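Local coordinates for protein alpha-1,3-glucanase (Bacillus circulans, PDB 5ZRU) that hydrolyses alpha-1,3-glucan, the piece described being its GH87-family catalytic unit, which carries bound calcium and zinc ions, at residues Tyr9-Ala14 with Ser397-Ile401; Tyr118-Asp122 with Asp466-Gly470; Gly225-Asn231 with Thr255-Asn261; Ser535-Ala541 with Ala562-Phe568. All coordinates share one frame; numbering follows the deposited sequence.

The four contacts illustrate how a long parallel beta-helix is built and dressed. Contacts 3 and 4 join neighbouring turns of the helix to each other, with centres about 51 Å apart. Contacts 1 and 2 instead bring earlier parts of the chain onto the outside of the beta-helix, on opposite sides of the chain's centre, their centres about 30 Å apart and their segments alternating in sequence. Metal sites lie near two of them: in contact 3, which also meets a bound polyether, the H228 side chain is about 5 Å from a calcium ion, and that of D122 in contact 2 about 7 Å from a zinc ion. Contacts 2 and 4 approach to about 9 Å between nearest atoms.

Contact 1: residues Tyr9-Ala14 with Ser397-Ile401; sequences YAQRGA and SYNTI
Y398 takes most of the contact with the N-terminal loop, its ring lying against Y9 at the outside of the parallel beta-helix. Y9 CD2 sits over one face of the Y398 ring, toward the rim and 3.3 Å from Y398 CG, with the two planes oblique at 46°. With Y398 CG beside its own backbone N (chi1 -67°), the ring extends alongside A10, its edge meeting that carbonyl, whose O is 3.2 Å from Y398 CE1. H422, one turn of the helix further on, stacks on the same tyrosine. The Y398 carbonyl oxygen receives a CA-H contact from A14 CA at 3.2 Å. The N399 amide is bonded to S368 N and V365 O within the beta-helix, and only the backbone of this residue meets the loop: N399 O is 3.3 Å from G13 CA, with the C-H aimed almost straight at it. G13, with no side chain, lets its CA come within 3.4 Å of T400 OG1. That hydroxyl, at the start of strand 400-402, accepts the sole direct hydrogen bond of the contact, from A14 N at 2.9 Å and 163°. The chemistry is therefore that of a fitted surface: one conventional bond crosses between the segments, at A14, while aromatic contact and C-H contacts to carbonyl oxygens, of which only that of G13 is well directed, supply the rest.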
# COMPACT_ATOMS: atom_id res chain seq x y z
N TYR A 9 15.36 9.19 -9.44
CA TYR A 9 14.77 7.88 -9.18
C TYR A 9 15.83 6.82 -8.92
O TYR A 9 16.95 6.86 -9.44
CB TYR A 9 13.90 7.43 -10.36
CG TYR A 9 12.54 8.07 -10.39
CD1 TYR A 9 12.18 9.04 -9.46
CD2 TYR A 9 11.60 7.69 -11.33
CE1 TYR A 9 10.93 9.63 -9.49
CE2 TYR A 9 10.35 8.28 -11.38
CZ TYR A 9 10.02 9.24 -10.46
OH TYR A 9 8.77 9.82 -10.51
N ALA A 10 15.44 5.85 -8.09
CA ALA A 10 16.25 4.66 -7.92
C ALA A 10 16.18 3.80 -9.19
O ALA A 10 15.36 4.02 -10.08
CB ALA A 10 15.76 3.86 -6.71
N GLN A 11 17.08 2.82 -9.26
CA GLN A 11 17.03 1.88 -10.37
C GLN A 11 15.75 1.06 -10.34
O GLN A 11 15.09 0.89 -11.37
CB GLN A 11 18.27 0.98 -10.32
CG GLN A 11 18.24 -0.22 -11.26
CD GLN A 11 19.28 -1.26 -10.88
OE1 GLN A 11 20.43 -1.20 -11.34
NE2 GLN A 11 18.89 -2.22 -10.04
N ARG A 12 15.37 0.55 -9.16
CA ARG A 12 14.08 -0.09 -8.95
C ARG A 12 13.55 0.35 -7.59
O ARG A 12 14.33 0.54 -6.65
CB ARG A 12 14.16 -1.62 -8.99
CG ARG A 12 14.70 -2.13 -10.30
CD ARG A 12 14.78 -3.64 -10.33
NE ARG A 12 15.27 -4.07 -11.63
CZ ARG A 12 15.46 -5.34 -11.97
NH1 ARG A 12 15.19 -6.30 -11.10
NH2 ARG A 12 15.92 -5.63 -13.18
N GLY A 13 12.24 0.50 -7.49
CA GLY A 13 11.62 0.98 -6.27
C GLY A 13 11.62 2.49 -6.18
O GLY A 13 12.12 3.22 -7.05
N ALA A 14 11.05 2.97 -5.08
CA ALA A 14 10.91 4.39 -4.80
C ALA A 14 12.19 4.95 -4.19
O ALA A 14 12.96 4.24 -3.55
CB ALA A 14 9.74 4.65 -3.85
N SER A 397 5.01 2.77 -11.69
CA SER A 397 6.45 2.61 -11.87
C SER A 397 7.23 3.26 -10.74
O SER A 397 6.80 4.25 -10.15
CB SER A 397 6.90 3.19 -13.23
OG SER A 397 6.39 2.38 -14.28
N TYR A 398 8.40 2.68 -10.46
CA TYR A 398 9.34 3.22 -9.47
C TYR A 398 8.72 3.29 -8.08
O TYR A 398 8.92 4.25 -7.34
CB TYR A 398 9.87 4.60 -9.89
CG TYR A 398 10.74 4.52 -11.12
CD1 TYR A 398 12.08 4.16 -11.03
CD2 TYR A 398 10.22 4.80 -12.38
CE1 TYR A 398 12.89 4.08 -12.16
CE2 TYR A 398 11.02 4.73 -13.52
CZ TYR A 398 12.34 4.36 -13.40
OH TYR A 398 13.11 4.30 -14.54
N ASN A 399 7.99 2.24 -7.71
CA ASN A 399 7.36 2.17 -6.39
C ASN A 399 7.98 1.05 -5.57
O ASN A 399 8.49 0.07 -6.12
CB ASN A 399 5.85 1.93 -6.51
CG ASN A 399 5.17 3.01 -7.32
OD1 ASN A 399 5.17 4.18 -6.92
ND2 ASN A 399 4.61 2.64 -8.47
N THR A 400 7.95 1.22 -4.26
CA THR A 400 8.32 0.17 -3.31
C THR A 400 7.06 -0.28 -2.60
O THR A 400 6.43 0.51 -1.88
CB THR A 400 9.37 0.66 -2.32
OG1 THR A 400 10.56 1.02 -3.03
CG2 THR A 400 9.69 -0.43 -1.32
N ILE A 401 6.69 -1.53 -2.81
CA ILE A 401 5.39 -2.07 -2.41
C ILE A 401 5.67 -3.21 -1.44
O ILE A 401 6.12 -4.28 -1.85
CB ILE A 401 4.59 -2.53 -3.63
CG1 ILE A 401 4.48 -1.36 -4.62
CG2 ILE A 401 3.20 -3.05 -3.21
CD1 ILE A 401 3.94 -1.73 -5.97
O HOH W 1 12.77 1.25 -1.98

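Contact 2: residues Tyr118-Asp122 with Asp466-Gly470; sequences YFSSD and DLYNG
A tyrosine hydroxyl spans the surface to a carboxylate by its less usual side: Y468 OH donates to D122 OD2 at 2.7 Å, on the anti lone pair, away from the other oxygen. Y468 belongs to a type I beta turn, D466 to N469, which opens as an Asx turn and projects from the beta-helix toward the beta-sandwich domain that carries strand 117-119. D122 CG lies between its backbone N and carbonyl carbon (chi1 65°), which brings OD2 to the hydroxyl, with ring and carboxylate planes steeply inclined, 76° apart. Were D122 an alanine, the Y468 hydroxyl would probably be left without this acceptor and its ring freer to swing. Next along the chain, H123 is a zinc ligand, so the tyrosine bonds to the neighbour of a metal site. Deeper in, L467 turns both methyls to F119: CD1 is 3.7 Å from F119 CE1, while CD2 lies off-centre over the ring in a CH-pi contact, 4.2 Å from its centroid. A water bridges the backbones beside them, donating to L467 O and weakly to S121 O. Backbone bonds close the turn, and D466 OD1 reinforces it, Y468 N and G470 N approaching from opposite faces of the carboxylate plane, each at 2.9 Å from that oxygen.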
# COMPACT_ATOMS: atom_id res chain seq x y z
N TYR A 118 -10.07 -9.87 10.50
CA TYR A 118 -10.18 -11.30 10.80
C TYR A 118 -10.92 -12.03 9.69
O TYR A 118 -11.95 -11.56 9.19
CB TYR A 118 -10.88 -11.49 12.16
CG TYR A 118 -10.13 -10.85 13.32
CD1 TYR A 118 -9.16 -11.57 14.01
CD2 TYR A 118 -10.41 -9.54 13.71
CE1 TYR A 118 -8.48 -10.99 15.07
CE2 TYR A 118 -9.73 -8.96 14.78
CZ TYR A 118 -8.76 -9.69 15.45
OH TYR A 118 -8.09 -9.12 16.50
N PHE A 119 -10.41 -13.20 9.30
CA PHE A 119 -10.88 -13.88 8.09
C PHE A 119 -11.32 -15.31 8.38
O PHE A 119 -10.51 -16.16 8.75
CB PHE A 119 -9.79 -13.87 7.02
CG PHE A 119 -9.52 -12.49 6.47
CD1 PHE A 119 -10.28 -11.99 5.42
CD2 PHE A 119 -8.56 -11.67 7.05
CE1 PHE A 119 -10.06 -10.71 4.93
CE2 PHE A 119 -8.33 -10.38 6.57
CZ PHE A 119 -9.09 -9.90 5.51
N SER A 120 -12.61 -15.57 8.18
CA SER A 120 -13.14 -16.92 8.04
C SER A 120 -13.68 -17.17 6.64
O SER A 120 -14.19 -18.26 6.36
CB SER A 120 -14.22 -17.18 9.09
OG SER A 120 -15.22 -16.18 9.04
N SER A 121 -13.58 -16.18 5.77
CA SER A 121 -13.96 -16.23 4.37
C SER A 121 -13.11 -15.20 3.65
O SER A 121 -12.15 -14.66 4.22
CB SER A 121 -15.46 -15.94 4.20
OG SER A 121 -15.74 -14.58 4.54
N ASP A 122 -13.48 -14.88 2.41
CA ASP A 122 -12.79 -13.82 1.70
C ASP A 122 -13.31 -12.43 2.05
O ASP A 122 -12.94 -11.45 1.38
CB ASP A 122 -12.87 -14.04 0.18
CG ASP A 122 -14.29 -13.95 -0.36
OD1 ASP A 122 -15.25 -13.77 0.43
OD2 ASP A 122 -14.43 -14.07 -1.59
N ASP A 466 -3.92 -18.21 0.28
CA ASP A 466 -4.72 -17.01 0.11
C ASP A 466 -6.00 -17.18 0.91
O ASP A 466 -6.13 -18.09 1.74
CB ASP A 466 -4.95 -16.70 -1.37
CG ASP A 466 -5.80 -17.74 -2.09
OD1 ASP A 466 -6.30 -18.69 -1.45
OD2 ASP A 466 -5.99 -17.58 -3.32
N LEU A 467 -6.99 -16.31 0.68
CA LEU A 467 -8.22 -16.39 1.47
C LEU A 467 -9.13 -17.53 1.04
O LEU A 467 -10.17 -17.73 1.67
CB LEU A 467 -8.95 -15.05 1.41
CG LEU A 467 -8.17 -13.92 2.09
CD1 LEU A 467 -8.93 -12.62 1.99
CD2 LEU A 467 -7.91 -14.27 3.56
N TYR A 468 -8.77 -18.24 -0.03
CA TYR A 468 -9.44 -19.47 -0.46
C TYR A 468 -8.61 -20.70 -0.10
O TYR A 468 -8.85 -21.79 -0.63
CB TYR A 468 -9.72 -19.41 -1.97
CG TYR A 468 -10.40 -18.11 -2.31
CD1 TYR A 468 -11.74 -17.93 -2.03
CD2 TYR A 468 -9.68 -17.05 -2.85
CE1 TYR A 468 -12.37 -16.73 -2.29
CE2 TYR A 468 -10.30 -15.84 -3.13
CZ TYR A 468 -11.64 -15.69 -2.84
OH TYR A 468 -12.27 -14.49 -3.11
N ASN A 469 -7.66 -20.53 0.82
CA ASN A 469 -6.81 -21.63 1.29
C ASN A 469 -6.03 -22.27 0.15
O ASN A 469 -5.79 -23.48 0.14
CB ASN A 469 -7.65 -22.68 2.03
CG ASN A 469 -7.96 -22.28 3.46
OD1 ASN A 469 -7.69 -21.15 3.89
ND2 ASN A 469 -8.53 -23.22 4.22
N GLY A 470 -5.61 -21.46 -0.83
CA GLY A 470 -4.90 -21.96 -1.98
C GLY A 470 -3.64 -21.18 -2.28
O GLY A 470 -3.43 -20.06 -1.79
O HOH W 2 -10.46 -17.25 4.57

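Contact 3: residues Gly225-Asn231 with Thr255-Asn261; sequences GTFHLGN and TNIQFTN. With PE5 (3,6,9,12,15,18,21,24-octaoxahexacosan-1-ol), chain C.
T226 OG1 and N256 CG both stand beside their own backbone N (chi1 -63° and -69°); the register of the paired parallel strands puts both side chains on one face, and the matching torsions bring T226 OG1 to 3.6 Å from N256 CB. The two share a water, and both reach the bound polyether: N256 ND2 donates to its O7 at 3.1 Å, whereas T226 OG1 makes only a weak bond to its terminal O52. Further along, Q258 CG is anti to the backbone N (chi1 176°), and a bend at chi2 folds the amide back on its own chain, NE2 donating to F259 O at 2.9 Å and OE1 accepting from N285 ND2. The H228 ring approaches its stem, H228 CD2 lying 3.9 Å from Q258 CG, and meets T260 CG2 at its edge. With an alanine at Q258, N285 ND2 is likely to lose an acceptor and the H228 ring part of its support. Alternating backbone bonds run from G225 to T260, and N261 ND2 adds one to G230 O at 3.1 Å. On the other face L229 CD1 packs 3.5 Å from I257 CG2 and touches the F259 ring. Helix 203-216 covers that face through L203 and F206; D202, a calcium ligand, accepts a hydrogen bond from H228 N at the far edge of strand 225-229, and beyond strand 255-259 the parallel beta-helix continues with strand 277-285.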
# COMPACT_ATOMS: atom_id res chain seq x y z
N GLY A 225 0.28 22.12 11.46
CA GLY A 225 -0.58 21.80 12.58
C GLY A 225 -1.55 20.69 12.24
O GLY A 225 -1.65 20.23 11.11
N THR A 226 -2.28 20.27 13.27
CA THR A 226 -3.31 19.25 13.12
C THR A 226 -4.67 19.91 13.04
O THR A 226 -5.05 20.69 13.92
CB THR A 226 -3.27 18.26 14.29
OG1 THR A 226 -2.02 17.57 14.29
CG2 THR A 226 -4.41 17.24 14.15
N PHE A 227 -5.41 19.59 11.98
CA PHE A 227 -6.77 20.07 11.77
C PHE A 227 -7.72 18.88 11.80
O PHE A 227 -7.38 17.80 11.31
CB PHE A 227 -6.86 20.82 10.45
CG PHE A 227 -5.98 22.02 10.40
CD1 PHE A 227 -6.45 23.25 10.82
CD2 PHE A 227 -4.65 21.90 10.02
CE1 PHE A 227 -5.63 24.37 10.79
CE2 PHE A 227 -3.82 23.00 10.01
CZ PHE A 227 -4.31 24.24 10.39
N HIS A 228 -8.89 19.09 12.40
CA HIS A 228 -9.83 18.01 12.66
C HIS A 228 -11.07 18.19 11.81
O HIS A 228 -11.71 19.26 11.84
CB HIS A 228 -10.19 17.95 14.15
CG HIS A 228 -9.05 17.54 15.03
ND1 HIS A 228 -8.15 18.44 15.55
CD2 HIS A 228 -8.65 16.31 15.45
CE1 HIS A 228 -7.25 17.79 16.28
NE2 HIS A 228 -7.53 16.50 16.23
N LEU A 229 -11.42 17.16 11.04
CA LEU A 229 -12.55 17.22 10.12
C LEU A 229 -13.54 16.13 10.51
O LEU A 229 -13.25 14.94 10.35
CB LEU A 229 -12.08 17.06 8.68
CG LEU A 229 -10.99 18.01 8.18
CD1 LEU A 229 -10.77 17.82 6.68
CD2 LEU A 229 -11.35 19.46 8.46
N GLY A 230 -14.71 16.54 11.01
CA GLY A 230 -15.71 15.63 11.54
C GLY A 230 -16.63 15.00 10.52
O GLY A 230 -17.64 14.39 10.90
N ASN A 231 -16.34 15.14 9.24
CA ASN A 231 -17.05 14.38 8.22
C ASN A 231 -16.21 14.38 6.95
O ASN A 231 -15.07 14.86 6.94
CB ASN A 231 -18.45 14.95 7.95
CG ASN A 231 -19.46 13.85 7.66
OD1 ASN A 231 -19.42 13.20 6.59
ND2 ASN A 231 -20.35 13.62 8.62
N THR A 255 1.71 19.25 8.41
CA THR A 255 0.28 19.47 8.29
C THR A 255 -0.44 18.12 8.36
O THR A 255 -0.24 17.28 7.47
CB THR A 255 -0.05 20.17 6.97
OG1 THR A 255 0.53 21.49 6.96
CG2 THR A 255 -1.56 20.28 6.79
N ASN A 256 -1.27 17.94 9.39
CA ASN A 256 -2.03 16.71 9.62
C ASN A 256 -3.52 17.01 9.47
O ASN A 256 -4.05 17.88 10.18
CB ASN A 256 -1.79 16.12 11.01
CG ASN A 256 -0.38 15.57 11.19
OD1 ASN A 256 0.44 15.62 10.28
ND2 ASN A 256 -0.10 15.03 12.38
N ILE A 257 -4.19 16.28 8.59
CA ILE A 257 -5.65 16.30 8.52
C ILE A 257 -6.14 15.04 9.22
O ILE A 257 -5.86 13.91 8.78
CB ILE A 257 -6.17 16.37 7.08
CG1 ILE A 257 -5.80 17.71 6.43
CG2 ILE A 257 -7.69 16.20 7.07
CD1 ILE A 257 -6.28 17.83 4.96
N GLN A 258 -6.87 15.22 10.32
CA GLN A 258 -7.36 14.10 11.12
C GLN A 258 -8.87 14.03 10.97
O GLN A 258 -9.59 14.89 11.48
CB GLN A 258 -6.98 14.27 12.59
CG GLN A 258 -7.55 13.16 13.46
CD GLN A 258 -6.93 11.82 13.15
OE1 GLN A 258 -5.72 11.64 13.31
NE2 GLN A 258 -7.74 10.87 12.68
N PHE A 259 -9.36 13.01 10.26
CA PHE A 259 -10.79 12.77 10.23
C PHE A 259 -11.20 12.10 11.54
O PHE A 259 -10.57 11.14 11.97
CB PHE A 259 -11.17 11.92 9.02
CG PHE A 259 -11.01 12.66 7.72
CD1 PHE A 259 -12.03 13.48 7.24
CD2 PHE A 259 -9.83 12.56 6.98
CE1 PHE A 259 -11.88 14.17 6.06
CE2 PHE A 259 -9.68 13.25 5.79
CZ PHE A 259 -10.70 14.05 5.32
N THR A 260 -12.26 12.63 12.17
CA THR A 260 -12.64 12.20 13.51
C THR A 260 -13.88 11.32 13.54
O THR A 260 -14.20 10.78 14.61
CB THR A 260 -12.88 13.41 14.42
OG1 THR A 260 -13.92 14.23 13.86
CG2 THR A 260 -11.60 14.24 14.55
N ASN A 261 -14.58 11.17 12.43
CA ASN A 261 -15.87 10.48 12.42
C ASN A 261 -15.67 9.02 12.02
O ASN A 261 -15.15 8.76 10.93
CB ASN A 261 -16.83 11.18 11.46
CG ASN A 261 -18.28 10.78 11.67
OD1 ASN A 261 -18.59 9.64 11.99
ND2 ASN A 261 -19.19 11.72 11.45
C48 PE5 C . -9.17 10.31 16.23
C50 PE5 C . -8.85 8.86 15.84
O1 PE5 C . -8.71 8.07 16.99
C1 PE5 C . -8.49 6.71 16.74
C2 PE5 C . -8.16 5.97 18.04
O2 PE5 C . -6.95 6.44 18.56
C3 PE5 C . -6.59 5.96 19.82
C4 PE5 C . -5.29 6.62 20.28
O3 PE5 C . -4.28 6.38 19.33
C5 PE5 C . -3.00 6.85 19.65
C6 PE5 C . -2.39 7.62 18.47
O4 PE5 C . -1.70 6.78 17.58
C7 PE5 C . -1.86 7.06 16.22
C8 PE5 C . -1.54 8.53 15.93
O5 PE5 C . -2.04 8.87 14.67
C9 PE5 C . -2.05 10.24 14.40
C10 PE5 C . -0.93 10.55 13.42
O6 PE5 C . -0.12 11.56 13.95
C11 PE5 C . 1.17 11.62 13.41
C12 PE5 C . 2.04 12.55 14.25
O7 PE5 C . 2.43 13.59 13.42
C13 PE5 C . 3.76 14.02 13.58
C14 PE5 C . 3.85 15.48 13.13
O8 PE5 C . 2.66 16.12 13.49
C15 PE5 C . 2.54 17.46 13.09
C16 PE5 C . 2.44 18.35 14.34
O52 PE5 C . 1.14 18.83 14.51
O HOH W 3 -2.04 14.67 14.60
O HOH W 4 -14.41 12.45 9.87

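Contact 4: residues Ser535-Ala541 with Ala562-Phe568; sequences SPHPGAA and AHPNLYF
F568 runs from the A540 methyl to the S535 hydroxyl, meeting A540, H537 and S535 in turn. Its CB lies 4.3 Å from A540 CB. With CG anti to the backbone N (chi1 -174°), the ring extends to H537 and S535. CD2 then meets H537 CG at 3.5 Å, CE2 comes over the face of the same imidazole, 3.3 Å from H537 ND1, and CZ ends 3.7 Å from S535 OG. The two rings are oblique, their planes 56° apart. H537 cannot easily turn away, because ND1 donates in its ring plane to S535 O at 2.8 Å and almost straight, while Y543 meets its ring too. Across the loop, H563 places its ring edge at P538 O, 3.4 Å from H563 CD2. Its ND1 accepts from N565 N within the type I turn H563 to L566, which fixes the imidazole's rotation. Two backbone bonds tie the segments: H563 N donates to G539 O, and A541 N to L566 O, the latter leading straight into paired strands 542-544 and 567-568. Such loops stacked on equivalent loops of the preceding turn, each entering a parallel strand, are characteristic of a parallel beta-helix, here near its C-terminal end.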
# COMPACT_ATOMS: atom_id res chain seq x y z
N SER A 535 -2.24 -31.93 -7.43
CA SER A 535 -1.68 -32.90 -6.52
C SER A 535 -0.58 -32.25 -5.69
O SER A 535 -0.04 -31.20 -6.09
CB SER A 535 -1.14 -34.09 -7.31
OG SER A 535 -0.35 -33.63 -8.38
N PRO A 536 -0.22 -32.83 -4.55
CA PRO A 536 0.80 -32.21 -3.69
C PRO A 536 2.11 -32.01 -4.44
O PRO A 536 2.48 -32.80 -5.31
CB PRO A 536 0.98 -33.22 -2.55
CG PRO A 536 -0.28 -34.01 -2.54
CD PRO A 536 -0.74 -34.09 -3.96
N HIS A 537 2.81 -30.93 -4.10
CA HIS A 537 4.04 -30.61 -4.80
C HIS A 537 4.82 -29.53 -4.07
O HIS A 537 4.21 -28.64 -3.46
CB HIS A 537 3.74 -30.13 -6.23
CG HIS A 537 2.94 -28.87 -6.29
ND1 HIS A 537 1.56 -28.86 -6.22
CD2 HIS A 537 3.32 -27.57 -6.43
CE1 HIS A 537 1.13 -27.61 -6.33
NE2 HIS A 537 2.17 -26.81 -6.45
N PRO A 538 6.15 -29.57 -4.11
CA PRO A 538 6.93 -28.42 -3.64
C PRO A 538 6.79 -27.27 -4.61
O PRO A 538 6.47 -27.46 -5.78
CB PRO A 538 8.38 -28.95 -3.62
CG PRO A 538 8.29 -30.43 -3.91
CD PRO A 538 7.00 -30.64 -4.65
N GLY A 539 7.04 -26.06 -4.12
CA GLY A 539 6.95 -24.90 -4.99
C GLY A 539 7.92 -25.01 -6.16
O GLY A 539 9.06 -25.45 -6.00
N ALA A 540 7.46 -24.60 -7.33
CA ALA A 540 8.23 -24.69 -8.57
C ALA A 540 8.60 -23.31 -9.11
O ALA A 540 8.09 -22.27 -8.67
CB ALA A 540 7.44 -25.45 -9.63
N ALA A 541 9.48 -23.31 -10.11
CA ALA A 541 9.75 -22.09 -10.86
C ALA A 541 8.53 -21.67 -11.68
O ALA A 541 8.15 -20.49 -11.69
CB ALA A 541 10.95 -22.28 -11.78
N ALA A 562 12.60 -25.66 -5.12
CA ALA A 562 12.18 -26.82 -4.32
C ALA A 562 11.71 -27.98 -5.20
O ALA A 562 12.06 -29.14 -4.95
CB ALA A 562 11.08 -26.43 -3.33
N HIS A 563 10.94 -27.69 -6.24
CA HIS A 563 10.39 -28.76 -7.08
C HIS A 563 11.50 -29.39 -7.91
O HIS A 563 12.13 -28.69 -8.71
CB HIS A 563 9.28 -28.23 -7.99
CG HIS A 563 8.39 -29.30 -8.55
ND1 HIS A 563 8.84 -30.25 -9.45
CD2 HIS A 563 7.08 -29.57 -8.33
CE1 HIS A 563 7.84 -31.06 -9.76
NE2 HIS A 563 6.77 -30.67 -9.09
N PRO A 564 11.76 -30.70 -7.77
CA PRO A 564 12.89 -31.31 -8.50
C PRO A 564 12.79 -31.21 -10.01
O PRO A 564 13.83 -31.28 -10.69
CB PRO A 564 12.86 -32.77 -8.03
CG PRO A 564 11.46 -32.99 -7.51
CD PRO A 564 11.05 -31.67 -6.92
N ASN A 565 11.59 -31.05 -10.56
CA ASN A 565 11.41 -30.93 -12.01
C ASN A 565 11.51 -29.49 -12.51
O ASN A 565 11.42 -29.29 -13.73
CB ASN A 565 10.05 -31.50 -12.43
CG ASN A 565 9.98 -33.01 -12.27
OD1 ASN A 565 8.94 -33.56 -11.90
ND2 ASN A 565 11.09 -33.69 -12.54
N LEU A 566 11.68 -28.51 -11.62
CA LEU A 566 11.74 -27.08 -11.96
C LEU A 566 10.38 -26.55 -12.40
O LEU A 566 9.97 -25.46 -12.00
CB LEU A 566 12.77 -26.80 -13.05
CG LEU A 566 14.23 -26.56 -12.66
CD1 LEU A 566 14.65 -27.40 -11.48
CD2 LEU A 566 15.15 -26.83 -13.86
N TYR A 567 9.69 -27.29 -13.26
CA TYR A 567 8.37 -26.91 -13.73
C TYR A 567 7.35 -27.95 -13.30
O TYR A 567 7.67 -29.13 -13.15
CB TYR A 567 8.30 -26.77 -15.25
CG TYR A 567 9.60 -26.43 -15.88
CD1 TYR A 567 10.11 -25.15 -15.78
CD2 TYR A 567 10.32 -27.38 -16.59
CE1 TYR A 567 11.32 -24.83 -16.35
CE2 TYR A 567 11.52 -27.07 -17.18
CZ TYR A 567 12.02 -25.79 -17.06
OH TYR A 567 13.22 -25.45 -17.64
N PHE A 568 6.12 -27.49 -13.14
CA PHE A 568 5.00 -28.37 -12.79
C PHE A 568 3.84 -27.89 -13.66
O PHE A 568 3.09 -26.99 -13.26
CB PHE A 568 4.68 -28.31 -11.31
CG PHE A 568 3.63 -29.29 -10.87
CD1 PHE A 568 3.42 -30.46 -11.58
CD2 PHE A 568 2.84 -29.03 -9.77
CE1 PHE A 568 2.44 -31.36 -11.18
CE2 PHE A 568 1.87 -29.93 -9.36
CZ PHE A 568 1.67 -31.10 -10.07